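Local coordinates for particle-associated glycoside hydrolase (Acinetobacter phage Fri1, PDB 6C72), which is a trimeric viral tailspike that probably breaks down the capsular polysaccharide of Acinetobacter baumannii as a glycosidase during virus entry, at residues N61-T64 with S69-R72; T111-C116 with G126-P131; Y190-N195 with D227-K232. One frame throughout, in Å; residues are numbered along the deposited sequence.

Contact 1 (N61-T64 with S69-R72); sequences NTAT and SVIR
Arg72 reaches from strand 70-72 over the loop 61-64 and brings its guanidinium into the curl of that chain. Bends at its second and third torsions (chi2 -75°, chi3 -53°) fold the side chain back, and NH1 donates to Ala63 O at 2.8 Å, with an N-H...O angle of 159°. The oxygen lies at the guanidinium edge, nearly in its plane, although the donor stands well above the carbonyl plane of Ala63. One guanidinium face is met by the backbone, with Asn61 O 3.5 Å from Arg72 NE and Thr62 CA beside it. The curl itself is an Asx turn, in which Asn61 OD1 accepts from Ala63 N at 2.9 Å. With strand 70-72 outermost within the chain in the five-stranded mixed sheet, the turn packs near a sheet margin, at the protein surface. Val70 CG2 makes the apolar contact, 4.2 Å from Ala63 CB, while its CG1 rests against the amide oxygen Asn61 OD1 at 3.6 Å. Arg72 NE makes a weak hydrogen bond to Gly79 O, separate from the NH1 bond, and Asp66, in the connecting loop, accepts from Val70 N at OD1 and pairs with Ser69 OG at OD2.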
ATOM      1  N   ASN A  61     -31.955  25.594  40.400  1.00 52.95           N
ATOM      2  CA  ASN A  61     -30.859  24.633  40.445  1.00 51.39           C
ATOM      3  C   ASN A  61     -30.297  24.494  41.853  1.00 49.86           C
ATOM      4  O   ASN A  61     -29.938  25.486  42.498  1.00 49.11           O
ATOM      5  CB  ASN A  61     -29.749  25.059  39.493  1.00 50.92           C
ATOM      6  CG  ASN A  61     -28.716  23.978  39.290  1.00 49.68           C
ATOM      7  OD1 ASN A  61     -27.858  23.757  40.141  1.00 48.17           O
ATOM      8  ND2 ASN A  61     -28.766  23.325  38.139  1.00 50.76           N
ATOM      9  N   THR A  62     -30.186  23.243  42.312  1.00 52.31           N
ATOM     10  CA  THR A  62     -29.594  22.903  43.602  1.00 52.17           C
ATOM     11  C   THR A  62     -28.437  21.924  43.456  1.00 51.97           C
ATOM     12  O   THR A  62     -28.018  21.310  44.439  1.00 52.94           O
ATOM     13  CB  THR A  62     -30.642  22.328  44.550  1.00 53.59           C
ATOM     14  OG1 THR A  62     -31.173  21.114  43.997  1.00 55.03           O
ATOM     15  CG2 THR A  62     -31.758  23.324  44.763  1.00 54.37           C
ATOM     16  N   ALA A  63     -27.914  21.762  42.248  1.00 51.64           N
ATOM     17  CA  ALA A  63     -26.777  20.885  42.058  1.00 51.54           C
ATOM     18  C   ALA A  63     -25.555  21.466  42.758  1.00 51.46           C
ATOM     19  O   ALA A  63     -25.498  22.651  43.098  1.00 50.91           O
ATOM     20  CB  ALA A  63     -26.484  20.695  40.568  1.00 50.78           C
ATOM     21  N   THR A  64     -24.552  20.624  42.942  1.00 53.70           N
ATOM     22  CA  THR A  64     -23.343  21.076  43.602  1.00 54.47           C
ATOM     23  C   THR A  64     -22.528  21.944  42.654  1.00 52.99           C
ATOM     24  O   THR A  64     -22.388  21.632  41.467  1.00 52.06           O
ATOM     25  CB  THR A  64     -22.518  19.881  44.073  1.00 56.55           C
ATOM     26  OG1 THR A  64     -23.327  19.066  44.931  1.00 57.94           O
ATOM     27  CG2 THR A  64     -21.274  20.350  44.826  1.00 57.79           C
ATOM     28  N   SER A  69     -19.565  23.609  35.157  1.00 31.85           N
ATOM     29  CA  SER A  69     -20.885  23.585  34.542  1.00 33.04           C
ATOM     30  C   SER A  69     -21.962  24.230  35.406  1.00 33.48           C
ATOM     31  O   SER A  69     -22.944  24.758  34.867  1.00 35.41           O
ATOM     32  CB  SER A  69     -21.291  22.141  34.228  1.00 33.47           C
ATOM     33  OG  SER A  69     -21.492  21.405  35.417  1.00 32.93           O
ATOM     34  N   VAL A  70     -21.801  24.203  36.728  1.00 38.45           N
ATOM     35  CA  VAL A  70     -22.785  24.735  37.661  1.00 38.76           C
ATOM     36  C   VAL A  70     -22.094  25.776  38.532  1.00 38.05           C
ATOM     37  O   VAL A  70     -21.204  25.436  39.322  1.00 38.26           O
ATOM     38  CB  VAL A  70     -23.407  23.627  38.525  1.00 39.29           C
ATOM     39  CG1 VAL A  70     -24.342  24.216  39.570  1.00 39.66           C
ATOM     40  CG2 VAL A  70     -24.156  22.643  37.654  1.00 40.14           C
ATOM     41  N   ILE A  71     -22.516  27.033  38.408  1.00 32.19           N
ATOM     42  CA  ILE A  71     -22.004  28.126  39.226  1.00 32.83           C
ATOM     43  C   ILE A  71     -23.135  28.541  40.168  1.00 34.32           C
ATOM     44  O   ILE A  71     -24.072  29.245  39.772  1.00 35.06           O
ATOM     45  CB  ILE A  71     -21.505  29.301  38.373  1.00 32.85           C
ATOM     46  CG1 ILE A  71     -20.449  28.826  37.367  1.00 31.69           C
ATOM     47  CG2 ILE A  71     -20.934  30.409  39.249  1.00 34.15           C
ATOM     48  CD1 ILE A  71     -19.263  28.095  38.002  1.00 31.30           C
ATOM     49  N   ARG A  72     -23.070  28.089  41.417  1.00 47.04           N
ATOM     50  CA  ARG A  72     -24.137  28.364  42.365  1.00 47.68           C
ATOM     51  C   ARG A  72     -23.969  29.752  42.972  1.00 47.52           C
ATOM     52  O   ARG A  72     -22.859  30.160  43.334  1.00 47.22           O
ATOM     53  CB  ARG A  72     -24.151  27.302  43.468  1.00 48.66           C
ATOM     54  CG  ARG A  72     -24.560  25.903  42.993  1.00 49.06           C
ATOM     55  CD  ARG A  72     -26.058  25.827  42.738  1.00 49.30           C
ATOM     56  NE  ARG A  72     -26.812  26.289  43.900  1.00 49.95           N
ATOM     57  CZ  ARG A  72     -27.071  25.542  44.971  1.00 51.09           C
ATOM     58  NH1 ARG A  72     -26.637  24.295  45.045  1.00 51.86           N
ATOM     59  NH2 ARG A  72     -27.766  26.045  45.978  1.00 51.78           N
TER

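Contact 2 (T111-C116 with G126-P131); sequences TILQKC and GVVQLP
Leu113, on helix 110-122, meets Val128 and Leu130 at the N-terminal end of the parallel beta-helix, the solenoid typical of phage tailspikes. The helix lies against the first rungs and is consistent with the cap that often closes such a solenoid. In Leu113 a chi1 of 179° extends CG from the helix, and a chi2 of 54° then directs the CD1 branch to Val128 and Leu130. CD1 is 3.7 Å from Leu130 CD2 and 3.9 Å from Val128 CG1. The two leucines meet at about a right angle, and in Leu130 it is the CD2 branch that meets the helix residue. With CG1 opposite the backbone N (chi1 170°), Val128 lays this methyl against both Leu113 CD1 and Cys116 CB, the latter at 3.9 Å from Val128 CG1, while its CG2 lies 3.7 Å from Cys116 O. Cys116 touches Val128 with its CB; its side chain also packs on Leu90 and Ala95. Around the same apolar patch Leu113 packs on Ala137 and Ala139, and Leu130 on Ile135 and Val147. No hydrogen bond links helix and strand, and where the strand ends Gln129 turns alongside the following residue, its OE1 bonded to Arg148 NE and its NE2 donating to Leu130 O at 3.0 Å.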
ATOM      1  N   THR A 111      -7.733  17.588  39.135  1.00 39.70           N
ATOM      2  CA  THR A 111      -9.179  17.549  39.306  1.00 39.98           C
ATOM      3  C   THR A 111      -9.889  18.441  38.293  1.00 39.08           C
ATOM      4  O   THR A 111     -10.917  18.050  37.725  1.00 39.20           O
ATOM      5  CB  THR A 111      -9.532  17.955  40.737  1.00 40.62           C
ATOM      6  OG1 THR A 111      -8.952  17.013  41.650  1.00 41.66           O
ATOM      7  CG2 THR A 111     -11.039  17.982  40.941  1.00 41.01           C
ATOM      8  N   ILE A 112      -9.326  19.620  38.015  1.00 35.27           N
ATOM      9  CA  ILE A 112      -9.975  20.555  37.098  1.00 34.56           C
ATOM     10  C   ILE A 112      -9.999  19.991  35.687  1.00 33.16           C
ATOM     11  O   ILE A 112     -11.044  20.006  35.022  1.00 33.23           O
ATOM     12  CB  ILE A 112      -9.282  21.927  37.142  1.00 34.92           C
ATOM     13  CG1 ILE A 112      -9.561  22.622  38.481  1.00 36.98           C
ATOM     14  CG2 ILE A 112      -9.705  22.788  35.951  1.00 34.10           C
ATOM     15  CD1 ILE A 112      -8.700  23.829  38.697  1.00 37.67           C
ATOM     16  N   LEU A 113      -8.852  19.487  35.206  1.00 34.34           N
ATOM     17  CA  LEU A 113      -8.789  18.979  33.834  1.00 33.94           C
ATOM     18  C   LEU A 113      -9.691  17.768  33.663  1.00 34.52           C
ATOM     19  O   LEU A 113     -10.382  17.639  32.647  1.00 34.56           O
ATOM     20  CB  LEU A 113      -7.351  18.626  33.445  1.00 33.46           C
ATOM     21  CG  LEU A 113      -7.141  18.068  32.030  1.00 33.11           C
ATOM     22  CD1 LEU A 113      -7.735  18.993  30.981  1.00 32.99           C
ATOM     23  CD2 LEU A 113      -5.659  17.804  31.729  1.00 32.81           C
ATOM     24  N   GLN A 114      -9.721  16.884  34.667  1.00 31.50           N
ATOM     25  CA  GLN A 114     -10.580  15.710  34.594  1.00 31.70           C
ATOM     26  C   GLN A 114     -12.043  16.115  34.530  1.00 31.95           C
ATOM     27  O   GLN A 114     -12.850  15.449  33.874  1.00 31.68           O
ATOM     28  CB  GLN A 114     -10.330  14.796  35.791  1.00 32.93           C
ATOM     29  CG  GLN A 114     -10.953  13.419  35.618  1.00 33.22           C
ATOM     30  CD  GLN A 114     -10.373  12.679  34.425  1.00 32.29           C
ATOM     31  OE1 GLN A 114      -9.175  12.393  34.381  1.00 32.19           O
ATOM     32  NE2 GLN A 114     -11.214  12.397  33.435  1.00 31.76           N
ATOM     33  N   LYS A 115     -12.408  17.191  35.228  1.00 38.69           N
ATOM     34  CA  LYS A 115     -13.774  17.700  35.148  1.00 39.11           C
ATOM     35  C   LYS A 115     -14.117  18.110  33.724  1.00 38.98           C
ATOM     36  O   LYS A 115     -15.239  17.883  33.252  1.00 39.73           O
ATOM     37  CB  LYS A 115     -13.945  18.883  36.095  1.00 39.17           C
ATOM     38  CG  LYS A 115     -14.452  18.553  37.441  1.00 39.85           C
ATOM     39  CD  LYS A 115     -14.994  19.834  38.064  1.00 40.02           C
ATOM     40  CE  LYS A 115     -14.484  20.047  39.476  1.00 40.20           C
ATOM     41  NZ  LYS A 115     -15.219  19.144  40.401  1.00 41.18           N
ATOM     42  N   CYS A 116     -13.170  18.743  33.034  1.00 33.92           N
ATOM     43  CA  CYS A 116     -13.421  19.188  31.670  1.00 34.27           C
ATOM     44  C   CYS A 116     -13.624  18.000  30.734  1.00 34.40           C
ATOM     45  O   CYS A 116     -14.579  17.970  29.947  1.00 35.45           O
ATOM     46  CB  CYS A 116     -12.266  20.076  31.189  1.00 33.88           C
ATOM     47  SG  CYS A 116     -12.081  21.624  32.142  1.00 34.24           S
ATOM     48  N   GLY A 126     -16.125  16.124  21.977  1.00 37.88           N
ATOM     49  CA  GLY A 126     -15.586  17.320  21.385  1.00 38.40           C
ATOM     50  C   GLY A 126     -14.142  17.543  21.783  1.00 36.68           C
ATOM     51  O   GLY A 126     -13.330  16.606  21.805  1.00 34.66           O
ATOM     52  N   VAL A 127     -13.808  18.782  22.120  1.00 30.19           N
ATOM     53  CA  VAL A 127     -12.427  19.159  22.380  1.00 29.62           C
ATOM     54  C   VAL A 127     -12.341  19.874  23.721  1.00 29.24           C
ATOM     55  O   VAL A 127     -13.141  20.774  24.004  1.00 29.72           O
ATOM     56  CB  VAL A 127     -11.866  20.048  21.255  1.00 30.14           C
ATOM     57  CG1 VAL A 127     -10.507  20.580  21.644  1.00 29.58           C
ATOM     58  CG2 VAL A 127     -11.777  19.250  19.951  1.00 30.76           C
ATOM     59  N   VAL A 128     -11.377  19.469  24.538  1.00 28.95           N
ATOM     60  CA  VAL A 128     -10.939  20.244  25.690  1.00 28.53           C
ATOM     61  C   VAL A 128      -9.684  20.987  25.266  1.00 28.81           C
ATOM     62  O   VAL A 128      -8.648  20.367  24.977  1.00 27.88           O
ATOM     63  CB  VAL A 128     -10.678  19.368  26.918  1.00 28.22           C
ATOM     64  CG1 VAL A 128      -9.992  20.208  27.979  1.00 28.32           C
ATOM     65  CG2 VAL A 128     -11.986  18.779  27.435  1.00 28.59           C
ATOM     66  N   GLN A 129      -9.795  22.312  25.180  1.00 31.61           N
ATOM     67  CA  GLN A 129      -8.693  23.170  24.769  1.00 32.10           C
ATOM     68  C   GLN A 129      -7.851  23.522  25.987  1.00 30.51           C
ATOM     69  O   GLN A 129      -8.386  23.963  27.013  1.00 29.95           O
ATOM     70  CB  GLN A 129      -9.229  24.442  24.106  1.00 33.48           C
ATOM     71  CG  GLN A 129      -8.162  25.415  23.657  1.00 34.05           C
ATOM     72  CD  GLN A 129      -7.355  24.893  22.468  1.00 34.04           C
ATOM     73  OE1 GLN A 129      -7.920  24.435  21.465  1.00 34.34           O
ATOM     74  NE2 GLN A 129      -6.029  24.957  22.577  1.00 33.53           N
ATOM     75  N   LEU A 130      -6.579  23.293  25.892  1.00 28.20           N
ATOM     76  CA  LEU A 130      -5.672  23.743  26.933  1.00 28.21           C
ATOM     77  C   LEU A 130      -5.021  25.050  26.513  1.00 28.69           C
ATOM     78  O   LEU A 130      -4.801  25.277  25.324  1.00 28.76           O
ATOM     79  CB  LEU A 130      -4.574  22.716  27.217  1.00 27.53           C
ATOM     80  CG  LEU A 130      -5.080  21.359  27.678  1.00 27.28           C
ATOM     81  CD1 LEU A 130      -3.930  20.414  27.978  1.00 26.91           C
ATOM     82  CD2 LEU A 130      -6.006  21.525  28.885  1.00 27.83           C
ATOM     83  N   PRO A 131      -4.724  25.949  27.435  1.00 29.28           N
ATOM     84  CA  PRO A 131      -4.008  27.176  27.081  1.00 29.90           C
ATOM     85  C   PRO A 131      -2.512  26.896  26.992  1.00 29.28           C
ATOM     86  O   PRO A 131      -2.044  25.797  27.238  1.00 28.48           O
ATOM     87  CB  PRO A 131      -4.326  28.105  28.255  1.00 30.97           C
ATOM     88  CG  PRO A 131      -4.377  27.164  29.414  1.00 30.61           C
ATOM     89  CD  PRO A 131      -5.007  25.884  28.880  1.00 29.68           C
TER

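Contact 3 (Y190-N195 with D227-K232); sequences YLVPEN and DSFTAK
Glu194 OE2, just past the place where Tyr190 and Val192 pack on Phe229, is gripped by three groups: a salt bridge from Lys249 NZ of the same chain and hydrogen bonds from the backbone N atoms of Val170 and Gln171 of a neighbouring subunit. Inward from this subunit boundary the contact is wholly apolar. In Phe229, chi1 -172° swings the ring away from the backbone N, and its CE1 corner meets both Tyr190 and Val192. Phe229 CE1 is 3.6 Å from Tyr190 CE2 and equally 3.6 Å from Val192 CG2, which also lies 3.7 Å from Phe229 CD1. Tyr190 CE2 sits at the edge of the phenylalanine ring, in its plane; the two rings are inclined at 63° with centroids 5.9 Å apart. The residues come from different faces of the parallel beta-helix, strand 188-192 and the approach to strand 230-232, and fill its interior beside Val201, Ile222 and Ile224. Tyr190 OH, turned within the core, is satisfied by Gly200 O. With no hydrogen bond between them, the two segments are joined by apolar packing, while Glu194 OE2 is shared between Lys249 of its own chain and two backbone N-H groups of the neighbouring subunit.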
ATOM      1  N   TYR A 190      -1.650  10.902  30.293  1.00 27.89           N
ATOM      2  CA  TYR A 190      -2.904  10.735  29.562  1.00 27.74           C
ATOM      3  C   TYR A 190      -3.203   9.240  29.431  1.00 27.37           C
ATOM      4  O   TYR A 190      -2.600   8.546  28.608  1.00 26.64           O
ATOM      5  CB  TYR A 190      -2.803  11.397  28.192  1.00 27.19           C
ATOM      6  CG  TYR A 190      -4.124  11.696  27.518  1.00 27.45           C
ATOM      7  CD1 TYR A 190      -5.294  11.866  28.262  1.00 28.24           C
ATOM      8  CD2 TYR A 190      -4.203  11.796  26.120  1.00 27.74           C
ATOM      9  CE1 TYR A 190      -6.500  12.157  27.639  1.00 29.01           C
ATOM     10  CE2 TYR A 190      -5.408  12.075  25.478  1.00 29.24           C
ATOM     11  CZ  TYR A 190      -6.549  12.258  26.241  1.00 29.89           C
ATOM     12  OH  TYR A 190      -7.739  12.542  25.609  1.00 31.57           O
ATOM     13  N   LEU A 191      -4.132   8.737  30.232  1.00 30.49           N
ATOM     14  CA  LEU A 191      -4.522   7.332  30.207  1.00 30.79           C
ATOM     15  C   LEU A 191      -5.784   7.148  29.372  1.00 31.69           C
ATOM     16  O   LEU A 191      -6.794   7.820  29.600  1.00 32.28           O
ATOM     17  CB  LEU A 191      -4.745   6.809  31.626  1.00 30.86           C
ATOM     18  CG  LEU A 191      -5.282   5.382  31.776  1.00 31.34           C
ATOM     19  CD1 LEU A 191      -4.291   4.348  31.260  1.00 31.21           C
ATOM     20  CD2 LEU A 191      -5.680   5.113  33.223  1.00 31.49           C
ATOM     21  N   VAL A 192      -5.726   6.250  28.401  1.00 27.29           N
ATOM     22  CA  VAL A 192      -6.916   5.953  27.615  1.00 27.64           C
ATOM     23  C   VAL A 192      -7.432   4.584  28.041  1.00 28.01           C
ATOM     24  O   VAL A 192      -6.948   3.564  27.535  1.00 28.02           O
ATOM     25  CB  VAL A 192      -6.630   5.996  26.113  1.00 28.01           C
ATOM     26  CG1 VAL A 192      -7.926   5.924  25.352  1.00 29.58           C
ATOM     27  CG2 VAL A 192      -5.829   7.252  25.751  1.00 27.43           C
ATOM     28  N   PRO A 193      -8.410   4.518  28.948  1.00 31.65           N
ATOM     29  CA  PRO A 193      -8.864   3.226  29.476  1.00 31.88           C
ATOM     30  C   PRO A 193      -9.440   2.348  28.380  1.00 32.64           C
ATOM     31  O   PRO A 193      -9.775   2.811  27.288  1.00 33.24           O
ATOM     32  CB  PRO A 193      -9.962   3.602  30.483  1.00 32.19           C
ATOM     33  CG  PRO A 193      -9.742   5.007  30.792  1.00 31.91           C
ATOM     34  CD  PRO A 193      -9.145   5.641  29.545  1.00 31.85           C
ATOM     35  N   GLU A 194      -9.579   1.064  28.704  1.00 35.01           N
ATOM     36  CA  GLU A 194     -10.284   0.158  27.812  1.00 35.64           C
ATOM     37  C   GLU A 194     -11.719   0.639  27.623  1.00 36.45           C
ATOM     38  O   GLU A 194     -12.297   1.291  28.496  1.00 36.47           O
ATOM     39  CB  GLU A 194     -10.251  -1.275  28.349  1.00 35.45           C
ATOM     40  CG  GLU A 194     -10.952  -1.472  29.700  1.00 35.41           C
ATOM     41  CD  GLU A 194     -10.042  -1.200  30.885  1.00 34.77           C
ATOM     42  OE1 GLU A 194      -9.011  -0.512  30.684  1.00 34.35           O
ATOM     43  OE2 GLU A 194     -10.363  -1.674  32.004  1.00 34.71           O
ATOM     44  N   ASN A 195     -12.270   0.355  26.446  1.00 32.13           N
ATOM     45  CA  ASN A 195     -13.605   0.761  26.021  1.00 33.10           C
ATOM     46  C   ASN A 195     -13.763   2.271  25.845  1.00 33.48           C
ATOM     47  O   ASN A 195     -14.886   2.740  25.618  1.00 34.36           O
ATOM     48  CB  ASN A 195     -14.697   0.228  26.955  1.00 33.28           C
ATOM     49  CG  ASN A 195     -14.960  -1.242  26.733  1.00 33.33           C
ATOM     50  OD1 ASN A 195     -14.947  -1.710  25.590  1.00 33.70           O
ATOM     51  ND2 ASN A 195     -15.220  -1.980  27.810  1.00 33.42           N
ATOM     52  N   ASP A 227      -9.487   2.356  22.186  1.00 32.97           N
ATOM     53  CA  ASP A 227      -9.617   2.061  20.767  1.00 33.70           C
ATOM     54  C   ASP A 227      -9.741   3.351  19.967  1.00 34.60           C
ATOM     55  O   ASP A 227     -10.326   4.328  20.434  1.00 34.94           O
ATOM     56  CB  ASP A 227     -10.850   1.175  20.534  1.00 34.46           C
ATOM     57  CG  ASP A 227     -10.931   0.646  19.137  1.00 35.13           C
ATOM     58  OD1 ASP A 227     -10.076  -0.189  18.742  1.00 34.26           O
ATOM     59  OD2 ASP A 227     -11.854   1.101  18.418  1.00 36.46           O
ATOM     60  N   SER A 228      -9.185   3.341  18.753  1.00 27.70           N
ATOM     61  CA  SER A 228      -9.285   4.452  17.793  1.00 27.79           C
ATOM     62  C   SER A 228      -8.835   5.784  18.402  1.00 27.35           C
ATOM     63  O   SER A 228      -9.551   6.784  18.393  1.00 27.81           O
ATOM     64  CB  SER A 228     -10.699   4.576  17.224  1.00 28.84           C
ATOM     65  OG  SER A 228     -11.046   3.424  16.477  1.00 29.39           O
ATOM     66  N   PHE A 229      -7.613   5.783  18.911  1.00 26.57           N
ATOM     67  CA  PHE A 229      -6.974   6.990  19.404  1.00 26.20           C
ATOM     68  C   PHE A 229      -6.259   7.696  18.252  1.00 25.93           C
ATOM     69  O   PHE A 229      -5.821   7.054  17.288  1.00 25.79           O
ATOM     70  CB  PHE A 229      -5.976   6.640  20.501  1.00 25.67           C
ATOM     71  CG  PHE A 229      -5.405   7.829  21.207  1.00 25.50           C
ATOM     72  CD1 PHE A 229      -6.080   8.415  22.272  1.00 25.98           C
ATOM     73  CD2 PHE A 229      -4.195   8.377  20.783  1.00 25.00           C
ATOM     74  CE1 PHE A 229      -5.542   9.521  22.927  1.00 26.00           C
ATOM     75  CE2 PHE A 229      -3.653   9.476  21.418  1.00 24.98           C
ATOM     76  CZ  PHE A 229      -4.322  10.052  22.500  1.00 25.51           C
ATOM     77  N   THR A 230      -6.170   9.025  18.345  1.00 27.11           N
ATOM     78  CA  THR A 230      -5.540   9.840  17.308  1.00 27.60           C
ATOM     79  C   THR A 230      -4.686  10.940  17.932  1.00 26.99           C
ATOM     80  O   THR A 230      -5.157  11.667  18.813  1.00 27.22           O
ATOM     81  CB  THR A 230      -6.606  10.464  16.397  1.00 29.46           C
ATOM     82  OG1 THR A 230      -7.410   9.420  15.810  1.00 30.34           O
ATOM     83  CG2 THR A 230      -5.962  11.312  15.319  1.00 30.09           C
ATOM     84  N   ALA A 231      -3.448  11.095  17.451  1.00 29.64           N
ATOM     85  CA  ALA A 231      -2.565  12.155  17.923  1.00 29.15           C
ATOM     86  C   ALA A 231      -1.897  12.842  16.742  1.00 29.65           C
ATOM     87  O   ALA A 231      -1.435  12.177  15.804  1.00 29.54           O
ATOM     88  CB  ALA A 231      -1.494  11.625  18.885  1.00 26.76           C
ATOM     89  N   LYS A 232      -1.865  14.178  16.789  1.00 33.09           N
ATOM     90  CA  LYS A 232      -1.237  14.998  15.759  1.00 33.45           C
ATOM     91  C   LYS A 232      -0.464  16.141  16.402  1.00 32.65           C
ATOM     92  O   LYS A 232      -0.959  16.785  17.331  1.00 32.52           O
ATOM     93  CB  LYS A 232      -2.275  15.566  14.789  1.00 35.06           C
ATOM     94  CG  LYS A 232      -2.932  14.506  13.952  1.00 35.86           C
ATOM     95  CD  LYS A 232      -4.139  15.031  13.205  1.00 37.57           C
ATOM     96  CE  LYS A 232      -4.757  13.928  12.335  1.00 38.64           C
ATOM     97  NZ  LYS A 232      -5.427  14.498  11.120  1.00 39.94           N
TER

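The three contacts follow one another along the chain, and none encloses or crosses another. Contact 1 comes first, closing a tight loop of four residues within the N-terminal sheet domain. Contact 2 closes a nine-residue interval, made of the end of helix 110-122 and the short connection to strand 126-129, at the start of the beta-helix; its centre is about 19 Å from that of contact 1, and the two do not touch. Contact 3 spans the longest interval, 31 residues that include several strands, and joins two faces of the solenoid about 15 Å, centre to centre, from contact 2. The series thus runs from the outlying domain through the end of the beta-helix into its interior.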